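Local coordinates for protein dermonecrotic toxin (Pasteurella multocida, PDB 2EBF) that is a dermonecrotic, osteolytic toxin that induces bone resorption, acts as a potent mitogen and is associated with severe atrophic rhinitis in pigs, at residues A[236-241]-A[290-295]; A[571-576]-A[711-716]; A[649-654]-A[716-721]. All blocks are in the same frame, centred on the assembly; numbering follows the deposited sequence.

In the fold
This chain is the C-terminal region of the toxin. Contact 1 comes first along the sequence and lies in the C2 domain, where it pairs helix 234-248 with helix 288-300. Contacts 2 and 3 lie in the C3 domain, on the other side of the chain's centre. The centres of contacts 1 and 2 are about 66 Å apart and their nearest atoms about 46 Å, so the two do not touch. Contacts 2 and 3 have centres about 10 Å apart and share N716. Their segments alternate along the chain. The chain between helix 701-711 and strand 717-720 pairs first with the loop after edge strand 567-568, then with 643-656, all around one antiparallel sheet.

Contact 1 (A[236-241]-A[290-295]); sequences ALLPGL and FTFFSM
The methyl end of M295 rests against L238 and L241, where helix 288-300 meets helix 234-248. The axes of the two short segments pass 10.6 Å apart at an angle of 136°, and no hydrogen bond links them. M295 is the side chain to follow. Its CB stays over its own helix, 3.9 Å from T291 O. CG lies between the backbone N and the carbonyl carbon (chi1 57°), which brings it to 3.3 Å from T291 O. Beyond CG the chain is extended, and SD carries it across to the other helix. CE touches two leucines. It meets L241 CD1 tip to tip at 3.4 Å, tighter than a usual van der Waals contact. It also lies 3.6 Å from L238 CD1. That same L238 methyl reaches F292 CD1 at 3.9 Å, approaching the ring at a slant. T291 adds a looser apolar touch, with CB 4.4 Å from L241 CD2; its OG1 bonds to Y226 OH and L287 O. The contact is a buried apolar helix pair. Strand 254-257 lines it, with I256 on L238 and C254 on F292. From the loops, Y220 packs on M295 and Y226 on L241.

Contact 2 (A[571-576]-A[711-716]); sequences LKQFKL and RNRAIN
Residues 571-576 and 711-716 run antiparallel, with end-to-end directions 172° apart, and are joined by a single beta bridge between Q573 and I715. The second segment begins with a Schellman motif that ends helix 701-711. R713, with positive phi, is its C-prime residue. Two backbone bonds flank the bridge. N716 N gives to K572 O at 2.9 Å, and F574 N gives to A714 O at 2.7 Å with a nearly straight N-H (171°). A714 O also takes a CA-H...O contact from Q573. No further bridge follows, and side chains supply much of the rest. The CG of Q573, anti to the backbone N (chi1 -175°), lies 3.9 Å from I715 CG1. N716 crosses L571, with CD2 of L571 4.0 Å from CG of N716. The amide nitrogen ND2 of N716 is held by T738 O and Y41 O, which fixes how the amide is turned. L576 CD1 reaches R711 CG at 4.1 Å, so the leucine meets the aliphatic part of that arginine. The guanidinium end of R711 goes elsewhere, to a salt bridge with E707 and a hydrogen bond to V688 O. The F574 ring turns an edge to A714 O, while K572 CE sits over the centre of one of its faces. K575 CG lies over one face of the R713 guanidinium, offset toward the rim, so an apolar methylene rather than the ammonium meets that group. F574 O is buried here without a hydrogen-bond donor in the model. What approaches it is R713 CA, 3.0 Å away, in a CA-H...O contact.

Contact 3 (A[649-654]-A[716-721]); sequences SITWWR and NPFVEY
S649 and E720 exchange two backbone hydrogen bonds, and T651 and F718 do the same. The bond from S649 N to E720 O is 2.8 Å long and lies nearly along the C=O axis. The return bond, from E720 N to S649 O, is 3.0 Å and more bent (148°). T651 N reaches F718 O in the carbonyl plane at 2.9 Å, and F718 N reaches T651 O at 2.8 Å. The backbones of I650 and W652 bond instead to H666 and Q664 of strand 660-673, and W653 to I715. I650 and V719 form a non-hydrogen-bonded pair, with I650 CG1 3.9 Å from V719 CG2. T651 OG1, anti to the backbone N (chi1 -176°), lies within hydrogen-bonding reach of two carbonyls, F732 O and Q664 O, which must share its single hydrogen. Its CG2 sits at the edge of the F718 ring. S649 OG bonds to T667 OG1 and V722 O, and E720 OE2 forms a salt bridge with K724. W653 NE1 is held by T738 OG1, while its CD1 edge meets N716 CB at 3.9 Å. The bound phosphonate is about 14 Å from the S649 side chain. Strand 643-656 sits between 717-720 and 660-673 in an antiparallel sheet backed by helix 701-711, in the region carrying the thiol protease-like triad.

Contact 1 (A[236-241]-A[290-295])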
loop_
_atom_site.group_PDB
_atom_site.type_symbol
_atom_site.label_atom_id
_atom_site.label_comp_id
_atom_site.label_asym_id
_atom_site.label_seq_id
_atom_site.Cartn_x
_atom_site.Cartn_y
_atom_site.Cartn_z
ATOM N N ALA A 236 -15.401 -5.603 -39.935
ATOM C CA ALA A 236 -16.350 -4.804 -40.713
ATOM C C ALA A 236 -17.579 -4.385 -39.895
ATOM O O ALA A 236 -18.146 -3.313 -40.130
ATOM C CB ALA A 236 -16.770 -5.549 -41.969
ATOM N N LEU A 237 -17.983 -5.236 -38.949
ATOM C CA LEU A 237 -19.077 -4.933 -38.014
ATOM C C LEU A 237 -18.738 -3.764 -37.100
ATOM O O LEU A 237 -19.609 -2.968 -36.733
ATOM C CB LEU A 237 -19.365 -6.135 -37.113
ATOM C CG LEU A 237 -20.018 -7.421 -37.605
ATOM C CD1 LEU A 237 -20.183 -8.334 -36.417
ATOM C CD2 LEU A 237 -21.375 -7.160 -38.264
ATOM N N LEU A 238 -17.457 -3.686 -36.745
ATOM C CA LEU A 238 -16.953 -2.823 -35.683
ATOM C C LEU A 238 -17.348 -1.335 -35.755
ATOM O O LEU A 238 -17.806 -0.789 -34.750
ATOM C CB LEU A 238 -15.429 -2.988 -35.574
ATOM C CG LEU A 238 -14.744 -2.840 -34.215
ATOM C CD1 LEU A 238 -15.220 -3.894 -33.218
ATOM C CD2 LEU A 238 -13.239 -2.923 -34.399
ATOM N N PRO A 239 -17.186 -0.676 -36.929
ATOM C CA PRO A 239 -17.556 0.745 -36.995
ATOM C C PRO A 239 -19.039 0.989 -36.721
ATOM O O PRO A 239 -19.398 2.026 -36.152
ATOM C CB PRO A 239 -17.222 1.132 -38.442
ATOM C CG PRO A 239 -16.253 0.114 -38.898
ATOM C CD PRO A 239 -16.667 -1.150 -38.225
ATOM N N GLY A 240 -19.879 0.036 -37.124
ATOM C CA GLY A 240 -21.319 0.110 -36.911
ATOM C C GLY A 240 -21.691 0.013 -35.446
ATOM O O GLY A 240 -22.476 0.820 -34.948
ATOM N N LEU A 241 -21.110 -0.970 -34.757
ATOM C CA LEU A 241 -21.357 -1.191 -33.329
ATOM C C LEU A 241 -21.059 0.052 -32.494
ATOM O O LEU A 241 -21.831 0.407 -31.606
ATOM C CB LEU A 241 -20.543 -2.378 -32.816
ATOM C CG LEU A 241 -20.798 -3.740 -33.466
ATOM C CD1 LEU A 241 -19.586 -4.626 -33.307
ATOM C CD2 LEU A 241 -22.023 -4.414 -32.887
ATOM N N PHE A 290 -22.518 -6.122 -26.071
ATOM C CA PHE A 290 -22.167 -7.486 -25.691
ATOM C C PHE A 290 -21.358 -8.175 -26.791
ATOM O O PHE A 290 -20.367 -8.850 -26.508
ATOM C CB PHE A 290 -23.425 -8.285 -25.314
ATOM C CG PHE A 290 -23.151 -9.698 -24.872
ATOM C CD1 PHE A 290 -23.531 -10.774 -25.672
ATOM C CD2 PHE A 290 -22.516 -9.958 -23.663
ATOM C CE1 PHE A 290 -23.276 -12.091 -25.271
ATOM C CE2 PHE A 290 -22.255 -11.269 -23.254
ATOM C CZ PHE A 290 -22.637 -12.337 -24.059
ATOM N N THR A 291 -21.781 -7.982 -28.040
ATOM C CA THR A 291 -21.049 -8.484 -29.203
ATOM C C THR A 291 -19.637 -7.903 -29.225
ATOM O O THR A 291 -18.657 -8.641 -29.357
ATOM C CB THR A 291 -21.790 -8.148 -30.522
ATOM O OG1 THR A 291 -23.137 -8.641 -30.456
ATOM C CG2 THR A 291 -21.078 -8.769 -31.730
ATOM N N PHE A 292 -19.553 -6.581 -29.078
ATOM C CA PHE A 292 -18.285 -5.857 -29.035
ATOM C C PHE A 292 -17.347 -6.398 -27.952
ATOM O O PHE A 292 -16.169 -6.657 -28.213
ATOM C CB PHE A 292 -18.551 -4.361 -28.833
ATOM C CG PHE A 292 -17.315 -3.547 -28.570
ATOM C CD1 PHE A 292 -16.557 -3.047 -29.627
ATOM C CD2 PHE A 292 -16.908 -3.275 -27.260
ATOM C CE1 PHE A 292 -15.407 -2.291 -29.390
ATOM C CE2 PHE A 292 -15.763 -2.519 -27.009
ATOM C CZ PHE A 292 -15.010 -2.025 -28.076
ATOM N N PHE A 293 -17.882 -6.583 -26.748
ATOM C CA PHE A 293 -17.101 -7.041 -25.602
ATOM C C PHE A 293 -16.757 -8.523 -25.716
ATOM O O PHE A 293 -15.657 -8.940 -25.342
ATOM C CB PHE A 293 -17.860 -6.747 -24.296
ATOM C CG PHE A 293 -17.040 -6.948 -23.042
ATOM C CD1 PHE A 293 -17.466 -7.837 -22.057
ATOM C CD2 PHE A 293 -15.851 -6.245 -22.840
ATOM C CE1 PHE A 293 -16.722 -8.024 -20.889
ATOM C CE2 PHE A 293 -15.095 -6.431 -21.670
ATOM C CZ PHE A 293 -15.532 -7.321 -20.701
ATOM N N SER A 294 -17.693 -9.310 -26.245
ATOM C CA SER A 294 -17.487 -10.748 -26.454
ATOM C C SER A 294 -16.303 -11.052 -27.372
ATOM O O SER A 294 -15.557 -12.006 -27.133
ATOM C CB SER A 294 -18.753 -11.400 -27.021
ATOM O OG SER A 294 -19.793 -11.375 -26.064
ATOM N N MET A 295 -16.135 -10.249 -28.420
ATOM C CA MET A 295 -15.013 -10.457 -29.331
ATOM C C MET A 295 -13.710 -9.860 -28.831
ATOM O O MET A 295 -12.646 -10.375 -29.163
ATOM C CB MET A 295 -15.317 -10.034 -30.774
ATOM C CG MET A 295 -15.760 -8.610 -31.017
ATOM S SD MET A 295 -16.463 -8.583 -32.684
ATOM C CE MET A 295 -17.063 -6.906 -32.806
#

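Contact 2 (A[571-576]-A[711-716])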
loop_
_atom_site.group_PDB
_atom_site.type_symbol
_atom_site.label_atom_id
_atom_site.label_comp_id
_atom_site.label_asym_id
_atom_site.label_seq_id
_atom_site.Cartn_x
_atom_site.Cartn_y
_atom_site.Cartn_z
ATOM N N LEU A 571 20.393 6.328 8.953
ATOM C CA LEU A 571 21.518 5.869 8.139
ATOM C C LEU A 571 22.240 7.089 7.604
ATOM O O LEU A 571 22.202 7.389 6.411
ATOM C CB LEU A 571 21.048 4.940 7.010
ATOM C CG LEU A 571 20.475 3.588 7.458
ATOM C CD1 LEU A 571 19.970 2.737 6.273
ATOM C CD2 LEU A 571 21.509 2.849 8.247
ATOM N N LYS A 572 22.908 7.783 8.521
ATOM C CA LYS A 572 23.657 8.983 8.212
ATOM C C LYS A 572 24.633 9.248 9.346
ATOM O O LYS A 572 24.630 8.534 10.353
ATOM C CB LYS A 572 22.703 10.166 8.063
ATOM C CG LYS A 572 21.896 10.484 9.319
ATOM C CD LYS A 572 21.193 11.819 9.169
ATOM C CE LYS A 572 20.617 12.278 10.492
ATOM N NZ LYS A 572 19.840 13.527 10.334
ATOM N N GLN A 573 25.486 10.248 9.165
ATOM C CA GLN A 573 26.290 10.740 10.275
ATOM C C GLN A 573 25.521 11.827 11.018
ATOM O O GLN A 573 25.026 12.784 10.415
ATOM C CB GLN A 573 27.639 11.274 9.809
ATOM C CG GLN A 573 28.554 11.678 10.971
ATOM C CD GLN A 573 29.936 12.083 10.523
ATOM O OE1 GLN A 573 30.931 11.755 11.171
ATOM N NE2 GLN A 573 30.011 12.802 9.413
ATOM N N PHE A 574 25.423 11.677 12.330
ATOM C CA PHE A 574 24.767 12.680 13.149
ATOM C C PHE A 574 25.752 13.767 13.546
ATOM O O PHE A 574 26.949 13.507 13.653
ATOM C CB PHE A 574 24.107 12.018 14.356
ATOM C CG PHE A 574 22.844 11.270 14.013
ATOM C CD1 PHE A 574 21.614 11.712 14.478
ATOM C CD2 PHE A 574 22.878 10.151 13.194
ATOM C CE1 PHE A 574 20.439 11.033 14.154
ATOM C CE2 PHE A 574 21.704 9.472 12.857
ATOM C CZ PHE A 574 20.488 9.913 13.335
ATOM N N LYS A 575 25.243 14.988 13.705
ATOM C CA LYS A 575 26.057 16.161 14.042
ATOM C C LYS A 575 25.237 17.120 14.888
ATOM O O LYS A 575 24.007 17.140 14.817
ATOM C CB LYS A 575 26.509 16.914 12.786
ATOM C CG LYS A 575 27.184 16.066 11.722
ATOM C CD LYS A 575 27.121 16.750 10.367
ATOM C CE LYS A 575 27.454 15.779 9.248
ATOM N NZ LYS A 575 27.300 16.460 7.924
ATOM N N LEU A 576 25.937 17.921 15.681
ATOM C CA LEU A 576 25.331 19.016 16.419
ATOM C C LEU A 576 24.805 20.069 15.431
ATOM O O LEU A 576 25.499 20.425 14.479
ATOM C CB LEU A 576 26.375 19.628 17.352
ATOM C CG LEU A 576 26.442 19.373 18.866
ATOM C CD1 LEU A 576 25.479 18.340 19.393
ATOM C CD2 LEU A 576 27.868 19.086 19.311
ATOM N N ARG A 711 26.801 14.581 19.561
ATOM C CA ARG A 711 28.066 15.026 20.156
ATOM C C ARG A 711 29.243 14.229 19.617
ATOM O O ARG A 711 30.343 14.772 19.405
ATOM C CB ARG A 711 28.015 14.955 21.686
ATOM C CG ARG A 711 27.201 16.074 22.295
ATOM C CD ARG A 711 26.838 15.823 23.741
ATOM N NE ARG A 711 27.998 15.641 24.614
ATOM C CZ ARG A 711 27.902 15.222 25.874
ATOM N NH1 ARG A 711 26.710 14.965 26.384
ATOM N NH2 ARG A 711 28.983 15.067 26.625
ATOM N N ASN A 712 28.998 12.947 19.374
ATOM C CA ASN A 712 30.031 12.040 18.919
ATOM C C ASN A 712 30.136 11.901 17.404
ATOM O O ASN A 712 30.904 11.063 16.910
ATOM C CB ASN A 712 29.832 10.672 19.572
ATOM C CG ASN A 712 30.247 10.667 21.021
ATOM O OD1 ASN A 712 31.441 10.771 21.342
ATOM N ND2 ASN A 712 29.273 10.557 21.912
ATOM N N ARG A 713 29.357 12.707 16.675
ATOM C CA ARG A 713 29.304 12.647 15.213
ATOM C C ARG A 713 29.148 11.190 14.763
ATOM O O ARG A 713 29.868 10.708 13.883
ATOM C CB ARG A 713 30.532 13.326 14.586
ATOM C CG ARG A 713 30.641 14.830 14.951
ATOM C CD ARG A 713 31.899 15.466 14.374
ATOM N NE ARG A 713 31.850 15.507 12.911
ATOM C CZ ARG A 713 31.285 16.486 12.204
ATOM N NH1 ARG A 713 30.720 17.522 12.820
ATOM N NH2 ARG A 713 31.284 16.429 10.877
ATOM N N ALA A 714 28.206 10.505 15.412
ATOM C CA ALA A 714 27.962 9.079 15.218
ATOM C C ALA A 714 27.501 8.751 13.808
ATOM O O ALA A 714 26.614 9.423 13.271
ATOM C CB ALA A 714 26.919 8.595 16.225
ATOM N N ILE A 715 28.094 7.701 13.233
ATOM C CA ILE A 715 27.693 7.190 11.931
ATOM C C ILE A 715 26.789 5.975 12.113
ATOM O O ILE A 715 27.152 5.010 12.803
ATOM C CB ILE A 715 28.915 6.801 11.043
ATOM C CG1 ILE A 715 29.845 8.000 10.792
ATOM C CG2 ILE A 715 28.442 6.203 9.709
ATOM C CD1 ILE A 715 31.276 7.577 10.408
ATOM N N ASN A 716 25.614 6.047 11.497
ATOM C CA ASN A 716 24.617 4.980 11.524
ATOM C C ASN A 716 24.335 4.432 12.931
ATOM O O ASN A 716 24.397 3.221 13.154
ATOM C CB ASN A 716 24.984 3.865 10.528
ATOM C CG ASN A 716 25.135 4.375 9.099
ATOM O OD1 ASN A 716 24.676 5.481 8.761
ATOM N ND2 ASN A 716 25.779 3.569 8.245
#

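Contact 3 (A[649-654]-A[716-721])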
loop_
_atom_site.group_PDB
_atom_site.type_symbol
_atom_site.label_atom_id
_atom_site.label_comp_id
_atom_site.label_asym_id
_atom_site.label_seq_id
_atom_site.Cartn_x
_atom_site.Cartn_y
_atom_site.Cartn_z
ATOM N N SER A 649 21.195 1.863 25.631
ATOM C CA SER A 649 22.537 1.825 25.087
ATOM C C SER A 649 22.509 2.304 23.645
ATOM O O SER A 649 21.526 2.118 22.921
ATOM C CB SER A 649 23.099 0.406 25.165
ATOM O OG SER A 649 23.067 -0.062 26.492
ATOM N N ILE A 650 23.587 2.948 23.232
ATOM C CA ILE A 650 23.711 3.409 21.865
ATOM C C ILE A 650 25.091 3.041 21.342
ATOM O O ILE A 650 26.078 3.152 22.064
ATOM C CB ILE A 650 23.441 4.925 21.753
ATOM C CG1 ILE A 650 23.525 5.354 20.284
ATOM C CG2 ILE A 650 24.394 5.729 22.675
ATOM C CD1 ILE A 650 22.995 6.752 19.992
ATOM N N THR A 651 25.146 2.601 20.090
ATOM C CA THR A 651 26.402 2.190 19.469
ATOM C C THR A 651 26.452 2.721 18.037
ATOM O O THR A 651 25.417 2.903 17.410
ATOM C CB THR A 651 26.585 0.655 19.514
ATOM O OG1 THR A 651 27.865 0.301 18.977
ATOM C CG2 THR A 651 25.469 -0.072 18.743
ATOM N N TRP A 652 27.652 2.969 17.525
ATOM C CA TRP A 652 27.792 3.632 16.232
ATOM C C TRP A 652 29.147 3.304 15.623
ATOM O O TRP A 652 29.970 2.631 16.247
ATOM C CB TRP A 652 27.599 5.161 16.364
ATOM C CG TRP A 652 28.650 5.858 17.198
ATOM C CD1 TRP A 652 29.846 6.369 16.760
ATOM C CD2 TRP A 652 28.592 6.123 18.605
ATOM N NE1 TRP A 652 30.543 6.920 17.814
ATOM C CE2 TRP A 652 29.795 6.787 18.957
ATOM C CE3 TRP A 652 27.651 5.844 19.613
ATOM C CZ2 TRP A 652 30.078 7.180 20.270
ATOM C CZ3 TRP A 652 27.930 6.246 20.923
ATOM C CH2 TRP A 652 29.136 6.911 21.235
ATOM N N TRP A 653 29.357 3.775 14.401
ATOM C CA TRP A 653 30.623 3.554 13.711
ATOM C C TRP A 653 31.447 4.818 13.727
ATOM O O TRP A 653 30.908 5.939 13.689
ATOM C CB TRP A 653 30.405 3.105 12.255
ATOM C CG TRP A 653 29.509 1.921 12.111
ATOM C CD1 TRP A 653 28.239 1.929 11.619
ATOM C CD2 TRP A 653 29.790 0.558 12.487
ATOM N NE1 TRP A 653 27.708 0.668 11.652
ATOM C CE2 TRP A 653 28.635 -0.198 12.180
ATOM C CE3 TRP A 653 30.907 -0.097 13.038
ATOM C CZ2 TRP A 653 28.556 -1.583 12.392
ATOM C CZ3 TRP A 653 30.825 -1.488 13.260
ATOM C CH2 TRP A 653 29.647 -2.207 12.952
ATOM N N ARG A 654 32.761 4.638 13.775
ATOM C CA ARG A 654 33.677 5.771 13.767
ATOM C C ARG A 654 34.816 5.505 12.779
ATOM O O ARG A 654 35.409 4.422 12.787
ATOM C CB ARG A 654 34.248 6.014 15.166
ATOM C CG ARG A 654 35.064 7.306 15.294
ATOM C CD ARG A 654 36.379 7.022 15.987
ATOM N NE ARG A 654 36.315 7.263 17.410
ATOM C CZ ARG A 654 37.174 6.781 18.309
ATOM N NH1 ARG A 654 38.180 5.988 17.952
ATOM N NH2 ARG A 654 37.006 7.086 19.583
ATOM N N ASN A 716 25.614 6.047 11.497
ATOM C CA ASN A 716 24.617 4.980 11.524
ATOM C C ASN A 716 24.335 4.432 12.931
ATOM O O ASN A 716 24.397 3.221 13.154
ATOM C CB ASN A 716 24.984 3.865 10.528
ATOM C CG ASN A 716 25.135 4.375 9.099
ATOM O OD1 ASN A 716 24.676 5.481 8.761
ATOM N ND2 ASN A 716 25.779 3.569 8.245
ATOM N N PRO A 717 23.999 5.330 13.880
ATOM C CA PRO A 717 23.819 4.928 15.275
ATOM C C PRO A 717 22.620 4.012 15.493
ATOM O O PRO A 717 21.615 4.106 14.779
ATOM C CB PRO A 717 23.658 6.261 16.025
ATOM C CG PRO A 717 23.251 7.246 14.995
ATOM C CD PRO A 717 23.767 6.777 13.681
ATOM N N PHE A 718 22.778 3.093 16.440
ATOM C CA PHE A 718 21.763 2.108 16.781
ATOM C C PHE A 718 21.515 2.107 18.294
ATOM O O PHE A 718 22.459 2.086 19.087
ATOM C CB PHE A 718 22.258 0.732 16.356
ATOM C CG PHE A 718 21.295 -0.357 16.603
ATOM C CD1 PHE A 718 20.131 -0.469 15.840
ATOM C CD2 PHE A 718 21.575 -1.328 17.562
ATOM C CE1 PHE A 718 19.245 -1.522 16.058
ATOM C CE2 PHE A 718 20.701 -2.371 17.789
ATOM C CZ PHE A 718 19.534 -2.475 17.036
ATOM N N VAL A 719 20.244 2.099 18.681
ATOM C CA VAL A 719 19.854 2.152 20.095
ATOM C C VAL A 719 19.174 0.847 20.503
ATOM O O VAL A 719 18.327 0.318 19.766
ATOM C CB VAL A 719 18.933 3.363 20.367
ATOM C CG1 VAL A 719 18.442 3.409 21.828
ATOM C CG2 VAL A 719 19.671 4.670 20.047
ATOM N N GLU A 720 19.580 0.299 21.640
ATOM C CA GLU A 720 18.801 -0.740 22.300
ATOM C C GLU A 720 18.368 -0.215 23.658
ATOM O O GLU A 720 19.174 0.364 24.392
ATOM C CB GLU A 720 19.605 -2.026 22.471
ATOM C CG GLU A 720 19.701 -2.864 21.198
ATOM C CD GLU A 720 20.436 -4.189 21.420
ATOM O OE1 GLU A 720 20.910 -4.792 20.417
ATOM O OE2 GLU A 720 20.530 -4.631 22.584
ATOM N N TYR A 721 17.103 -0.436 24.001
ATOM C CA TYR A 721 16.525 0.113 25.235
ATOM C C TYR A 721 16.764 -0.771 26.473
ATOM O O TYR A 721 15.818 -1.175 27.168
ATOM C CB TYR A 721 15.045 0.429 25.004
ATOM C CG TYR A 721 14.868 1.472 23.915
ATOM C CD1 TYR A 721 14.958 2.826 24.208
ATOM C CD2 TYR A 721 14.654 1.098 22.581
ATOM C CE1 TYR A 721 14.824 3.802 23.200
ATOM C CE2 TYR A 721 14.519 2.057 21.572
ATOM C CZ TYR A 721 14.604 3.403 21.887
ATOM O OH TYR A 721 14.463 4.354 20.888
#